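PDB 2Q9U: A-type flavoprotein from Giardia intestinalis, which probably scavenges O2 as a flavodiiron oxidoreductase, passing electrons from bound FMN to a mu-oxo-diiron centre. Local coordinates for residues N42-D47 and Y225-H230; Q11-G16 and R181-E186. All coordinates share one frame; numbering follows the deposited sequence.

Contact 1 of 2, residues N42-D47 and Y225-H230. With FEO (mu-oxo-diiron), chain G.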
loop_
_atom_site.group_PDB
_atom_site.type_symbol
_atom_site.label_atom_id
_atom_site.label_comp_id
_atom_site.label_asym_id
_atom_site.label_seq_id
_atom_site.Cartn_x
_atom_site.Cartn_y
_atom_site.Cartn_z
ATOM N N ASN A 42 10.318 8.175 24.013
ATOM C CA ASN A 42 10.447 7.998 25.435
ATOM C C ASN A 42 10.992 9.278 26.057
ATOM O O ASN A 42 11.961 9.857 25.558
ATOM C CB ASN A 42 11.368 6.824 25.743
ATOM C CG ASN A 42 10.908 5.517 25.094
ATOM O OD1 ASN A 42 9.706 5.250 24.945
ATOM N ND2 ASN A 42 11.875 4.693 24.722
ATOM N N SER A 43 10.324 9.710 27.125
ATOM C CA SER A 43 10.713 10.855 27.933
ATOM C C SER A 43 10.694 10.331 29.355
ATOM O O SER A 43 9.952 9.415 29.631
ATOM C CB SER A 43 9.669 11.968 27.793
ATOM O OG SER A 43 9.938 13.019 28.719
ATOM N N TYR A 44 11.477 10.926 30.254
ATOM C CA TYR A 44 11.593 10.377 31.613
ATOM C C TYR A 44 11.427 11.476 32.652
ATOM O O TYR A 44 11.879 12.579 32.431
ATOM C CB TYR A 44 12.941 9.673 31.807
ATOM C CG TYR A 44 13.084 8.522 30.838
ATOM C CD1 TYR A 44 12.487 7.286 31.111
ATOM C CD2 TYR A 44 13.724 8.703 29.609
ATOM C CE1 TYR A 44 12.585 6.222 30.182
ATOM C CE2 TYR A 44 13.812 7.661 28.678
ATOM C CZ TYR A 44 13.237 6.429 28.976
ATOM O OH TYR A 44 13.345 5.388 28.056
ATOM N N PHE A 45 10.766 11.142 33.763
ATOM C CA PHE A 45 10.656 12.059 34.876
ATOM C C PHE A 45 11.467 11.549 36.060
ATOM O O PHE A 45 11.284 10.404 36.481
ATOM C CB PHE A 45 9.192 12.262 35.272
ATOM C CG PHE A 45 9.043 12.987 36.584
ATOM C CD1 PHE A 45 9.203 14.376 36.653
ATOM C CD2 PHE A 45 8.833 12.266 37.767
ATOM C CE1 PHE A 45 9.126 15.046 37.895
ATOM C CE2 PHE A 45 8.746 12.926 38.996
ATOM C CZ PHE A 45 8.870 14.307 39.061
ATOM N N ILE A 46 12.350 12.403 36.586
ATOM C CA ILE A 46 13.179 12.079 37.744
ATOM C C ILE A 46 12.619 12.789 38.979
ATOM O O ILE A 46 12.589 14.030 39.046
ATOM C CB ILE A 46 14.656 12.458 37.542
ATOM C CG1 ILE A 46 15.186 11.828 36.250
ATOM C CG2 ILE A 46 15.504 11.984 38.781
ATOM C CD1 ILE A 46 16.503 12.427 35.769
ATOM N N ASP A 47 12.189 11.992 39.951
ATOM C CA ASP A 47 11.616 12.514 41.188
ATOM C C ASP A 47 12.778 12.877 42.107
ATOM O O ASP A 47 13.290 12.017 42.825
ATOM C CB ASP A 47 10.737 11.429 41.838
ATOM C CG ASP A 47 10.144 11.861 43.170
ATOM O OD1 ASP A 47 10.296 13.044 43.554
ATOM O OD2 ASP A 47 9.523 10.998 43.836
ATOM N N TYR A 225 21.919 0.952 33.581
ATOM C CA TYR A 225 20.690 1.112 32.789
ATOM C C TYR A 225 20.901 2.023 31.597
ATOM O O TYR A 225 21.484 3.112 31.741
ATOM C CB TYR A 225 19.570 1.744 33.652
ATOM C CG TYR A 225 19.255 0.951 34.910
ATOM C CD1 TYR A 225 18.609 -0.279 34.816
ATOM C CD2 TYR A 225 19.649 1.413 36.186
ATOM C CE1 TYR A 225 18.312 -1.036 35.966
ATOM C CE2 TYR A 225 19.335 0.664 37.372
ATOM C CZ TYR A 225 18.676 -0.561 37.233
ATOM O OH TYR A 225 18.364 -1.319 38.341
ATOM N N ILE A 226 20.417 1.607 30.422
ATOM C CA ILE A 226 20.396 2.525 29.287
ATOM C C ILE A 226 18.945 2.794 28.908
ATOM O O ILE A 226 18.228 1.891 28.426
ATOM C CB ILE A 226 21.193 1.999 28.070
ATOM C CG1 ILE A 226 22.656 1.727 28.455
ATOM C CG2 ILE A 226 21.130 3.023 26.929
ATOM C CD1 ILE A 226 23.428 0.931 27.349
ATOM N N LEU A 227 18.499 4.007 29.196
ATOM C CA LEU A 227 17.127 4.403 28.892
ATOM C C LEU A 227 17.146 5.189 27.588
ATOM O O LEU A 227 17.634 6.311 27.514
ATOM C CB LEU A 227 16.508 5.225 30.031
ATOM C CG LEU A 227 16.515 4.674 31.469
ATOM C CD1 LEU A 227 15.548 5.466 32.351
ATOM C CD2 LEU A 227 16.323 3.179 31.641
ATOM N N SER A 228 16.632 4.561 26.540
ATOM C CA SER A 228 16.680 5.126 25.204
ATOM C C SER A 228 15.413 5.953 24.932
ATOM O O SER A 228 14.427 5.785 25.609
ATOM C CB SER A 228 16.769 3.986 24.173
ATOM O OG SER A 228 16.811 4.530 22.855
ATOM N N ALA A 229 15.454 6.802 23.913
ATOM C CA ALA A 229 14.287 7.621 23.517
ATOM C C ALA A 229 13.366 6.943 22.473
ATOM O O ALA A 229 12.305 7.468 22.161
ATOM C CB ALA A 229 14.729 9.016 23.045
ATOM N N HIS A 230 13.749 5.767 21.982
ATOM C CA HIS A 230 12.874 4.969 21.097
ATOM C C HIS A 230 12.805 3.512 21.554
ATOM O O HIS A 230 13.852 2.875 21.777
ATOM C CB HIS A 230 13.376 4.981 19.653
ATOM C CG HIS A 230 13.265 6.309 18.973
ATOM N ND1 HIS A 230 12.061 6.899 18.669
ATOM C CD2 HIS A 230 14.223 7.146 18.510
ATOM C CE1 HIS A 230 12.284 8.060 18.068
ATOM N NE2 HIS A 230 13.588 8.227 17.961
HETATM FE FE1 FEO G . 14.633 9.958 17.337
HETATM FE FE2 FEO G . 17.148 11.736 15.768
HETATM O O FEO G . 15.319 11.545 16.683
#
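Three hydrogen bonds join the chain around N42 to S228 and A229 of the segment 225-230, and two converge on the carbonyl oxygen of S228. N42 ND2 lies 2.9 Å from S228 O, above the carbonyl plane; Y44 OH lies 2.7 Å from S228 O, within that plane. In both residues CG lies beside the backbone N (chi1 -56° and -61°), which brings both polar ends to this one buried oxygen. The third bond is backbone to backbone and nearly straight, N42 N to A229 O at 2.8 Å. The rest of the N42 amide is engaged as well: OD1 accepts from S40 and W19, and ND2 also reaches G231 O. Apolar contact comes from L227, whose CD1 sits over one face of the Y44 ring toward its rim, 4.0 Å from the centroid, in a CH-pi contact, while L227 CB lies 3.6 Å from Y44 CZ. Metal ligation follows along the chain: H230 NE2 binds FE1 of the diiron group at 2.1 Å, beside D89, H90 and D171, and its ND1 is held by S40 O. The contact ties together the two sheets of the metallo-beta-lactamase-like domain, strand 17-24 flanking 39-46 and strand 166-170 flanking 225-228.

Contact 2 of 2, residues Q11-G16 and R181-E186; sequences QEMIPG and RRWADE
From CB outward, M13 packs against two consecutive residues of the segment 181-186. CB lies 3.9 Å from W183 CZ2, and CG is near R182 CB. Next, SD rests 3.7 Å from R182 CB, oblique to the indole in a Met-aromatic contact. A bend at chi3 (71°) turns CE over the face of the six-membered ring, 3.7 Å from its centroid and 14° off the normal, a CH-pi contact. I14 CG2 meets the same ring at its edge. One water bridges main chain and indole, donating to M13 O and accepting from W183 NE1, 2.8 Å from the water oxygen. M13 and I14 form a classic beta bulge facing V17, so the contact joins bulged outermost strand 12-14 to the segment before helix 189-204. R182 grips Q11 side-on: NE lies 2.9 Å from Q11 OE1, nearly along the C=O axis, and NH2 3.2 Å from that same OE1, on a lone pair. R182 NH1 goes to T179 O, and W19 adds a cation-pi contact. With a neutral amide as acceptor, the arginine's charge is not cancelled across this contact; carbonyl dipoles and W19 probably stabilise it, although R282 of a neighbouring subunit, also cationic, packs on Q11 and R182.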
loop_
_atom_site.group_PDB
_atom_site.type_symbol
_atom_site.label_atom_id
_atom_site.label_comp_id
_atom_site.label_asym_id
_atom_site.label_seq_id
_atom_site.Cartn_x
_atom_site.Cartn_y
_atom_site.Cartn_z
ATOM N N GLN A 11 4.563 4.874 35.650
ATOM C CA GLN A 11 5.393 3.783 35.227
ATOM C C GLN A 11 6.814 4.019 35.725
ATOM O O GLN A 11 7.678 4.499 35.000
ATOM C CB GLN A 11 5.287 3.601 33.691
ATOM C CG GLN A 11 3.867 3.160 33.269
ATOM C CD GLN A 11 3.654 3.097 31.767
ATOM O OE1 GLN A 11 4.476 2.562 31.041
ATOM N NE2 GLN A 11 2.525 3.632 31.305
ATOM N N GLU A 12 7.033 3.670 36.995
ATOM C CA GLU A 12 8.347 3.806 37.629
ATOM C C GLU A 12 9.266 2.683 37.132
ATOM O O GLU A 12 9.058 1.515 37.445
ATOM C CB GLU A 12 8.216 3.811 39.166
ATOM C CG GLU A 12 9.410 4.464 39.894
ATOM C CD GLU A 12 9.255 4.467 41.417
ATOM O OE1 GLU A 12 8.230 3.960 41.906
ATOM O OE2 GLU A 12 10.161 4.990 42.116
ATOM N N MET A 13 10.274 3.036 36.346
ATOM C CA MET A 13 11.131 2.033 35.725
ATOM C C MET A 13 12.232 1.561 36.654
ATOM O O MET A 13 12.519 0.353 36.745
ATOM C CB MET A 13 11.674 2.560 34.430
ATOM C CG MET A 13 10.641 2.266 33.311
ATOM S SD MET A 13 11.204 2.911 31.800
ATOM C CE MET A 13 12.573 1.850 31.330
ATOM N N ILE A 14 12.796 2.528 37.361
ATOM C CA ILE A 14 13.759 2.274 38.424
ATOM C C ILE A 14 13.436 3.287 39.526
ATOM O O ILE A 14 12.710 4.251 39.268
ATOM C CB ILE A 14 15.227 2.394 37.917
ATOM C CG1 ILE A 14 15.459 3.705 37.182
ATOM C CG2 ILE A 14 15.587 1.213 36.992
ATOM C CD1 ILE A 14 16.780 3.816 36.478
ATOM N N PRO A 15 13.944 3.067 40.760
ATOM C CA PRO A 15 13.538 3.973 41.849
ATOM C C PRO A 15 13.680 5.451 41.493
ATOM O O PRO A 15 14.764 5.908 41.142
ATOM C CB PRO A 15 14.458 3.578 43.007
ATOM C CG PRO A 15 14.667 2.067 42.771
ATOM C CD PRO A 15 14.856 2.005 41.246
ATOM N N GLY A 16 12.539 6.129 41.511
ATOM C CA GLY A 16 12.439 7.568 41.300
ATOM C C GLY A 16 12.542 8.021 39.842
ATOM O O GLY A 16 12.630 9.217 39.600
ATOM N N ARG A 181 5.702 -2.831 26.869
ATOM C CA ARG A 181 6.876 -3.213 27.669
ATOM C C ARG A 181 7.905 -2.083 27.629
ATOM O O ARG A 181 8.149 -1.523 26.584
ATOM C CB ARG A 181 7.538 -4.486 27.094
ATOM C CG ARG A 181 6.950 -5.827 27.569
ATOM C CD ARG A 181 5.575 -6.178 26.975
ATOM N NE ARG A 181 5.167 -7.547 27.338
ATOM C CZ ARG A 181 5.462 -8.641 26.629
ATOM N NH1 ARG A 181 6.155 -8.563 25.495
ATOM N NH2 ARG A 181 5.064 -9.833 27.061
ATOM N N ARG A 182 8.540 -1.801 28.760
ATOM C CA ARG A 182 9.581 -0.782 28.792
ATOM C C ARG A 182 10.990 -1.320 28.706
ATOM O O ARG A 182 11.918 -0.561 28.434
ATOM C CB ARG A 182 9.419 0.154 30.007
ATOM C CG ARG A 182 8.022 0.815 30.073
ATOM C CD ARG A 182 7.721 1.754 28.844
ATOM N NE ARG A 182 6.260 1.962 28.808
ATOM C CZ ARG A 182 5.471 1.792 27.771
ATOM N NH1 ARG A 182 5.969 1.492 26.553
ATOM N NH2 ARG A 182 4.160 1.977 27.960
ATOM N N TRP A 183 11.163 -2.625 28.941
ATOM C CA TRP A 183 12.501 -3.209 28.978
ATOM C C TRP A 183 12.666 -4.322 27.945
ATOM O O TRP A 183 11.753 -5.113 27.736
ATOM C CB TRP A 183 12.780 -3.823 30.335
ATOM C CG TRP A 183 12.743 -2.896 31.502
ATOM C CD1 TRP A 183 11.747 -2.785 32.429
ATOM C CD2 TRP A 183 13.777 -1.992 31.901
ATOM N NE1 TRP A 183 12.100 -1.857 33.389
ATOM C CE2 TRP A 183 13.343 -1.366 33.099
ATOM C CE3 TRP A 183 15.029 -1.642 31.360
ATOM C CZ2 TRP A 183 14.110 -0.390 33.764
ATOM C CZ3 TRP A 183 15.809 -0.681 32.039
ATOM C CH2 TRP A 183 15.333 -0.068 33.224
ATOM N N ALA A 184 13.867 -4.406 27.385
ATOM C CA ALA A 184 14.189 -5.383 26.338
ATOM C C ALA A 184 13.963 -6.824 26.830
ATOM O O ALA A 184 13.419 -7.672 26.104
ATOM C CB ALA A 184 15.647 -5.186 25.865
ATOM N N ASP A 185 14.353 -7.071 28.085
ATOM C CA ASP A 185 14.298 -8.407 28.687
ATOM C C ASP A 185 12.862 -8.910 28.908
ATOM O O ASP A 185 12.626 -10.115 29.020
ATOM C CB ASP A 185 15.119 -8.415 29.999
ATOM C CG ASP A 185 14.665 -7.347 30.976
ATOM O OD1 ASP A 185 13.745 -7.611 31.766
ATOM O OD2 ASP A 185 15.192 -6.212 30.941
ATOM N N GLU A 186 11.896 -7.988 28.961
ATOM C CA GLU A 186 10.487 -8.349 28.991
ATOM C C GLU A 186 9.900 -8.734 27.637
ATOM O O GLU A 186 8.764 -9.195 27.575
ATOM C CB GLU A 186 9.652 -7.232 29.604
ATOM C CG GLU A 186 10.123 -6.832 31.012
ATOM C CD GLU A 186 9.486 -5.551 31.491
ATOM O OE1 GLU A 186 9.304 -4.623 30.680
ATOM O OE2 GLU A 186 9.160 -5.478 32.695
HETATM O O HOH W 1 10.475 -1.495 35.702
#

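Overall arrangement
Contacts 1 and 2 lie with their centres about 9 Å apart. Contact 1 joins strands of the two sheets of the beta-lactamase-like domain, while contact 2 joins edge strand 12-14 to the segment 181-186 next to them. Their segments alternate along the chain, in the order 11-16, 42-47, 181-186, 225-230, so the two long-range closures interlock. They also touch directly: D47 N is 2.8 Å from G16 O, a probable hydrogen bond, and W183 CH2 packs 3.7 Å from L227 CD2, while Y225 lies against both I14 and W183. Contact 1 reaches the diiron site through H230, whose side chain is about 10 Å from a bound FMN; contact 2 holds no residue of the diiron or FMN pockets.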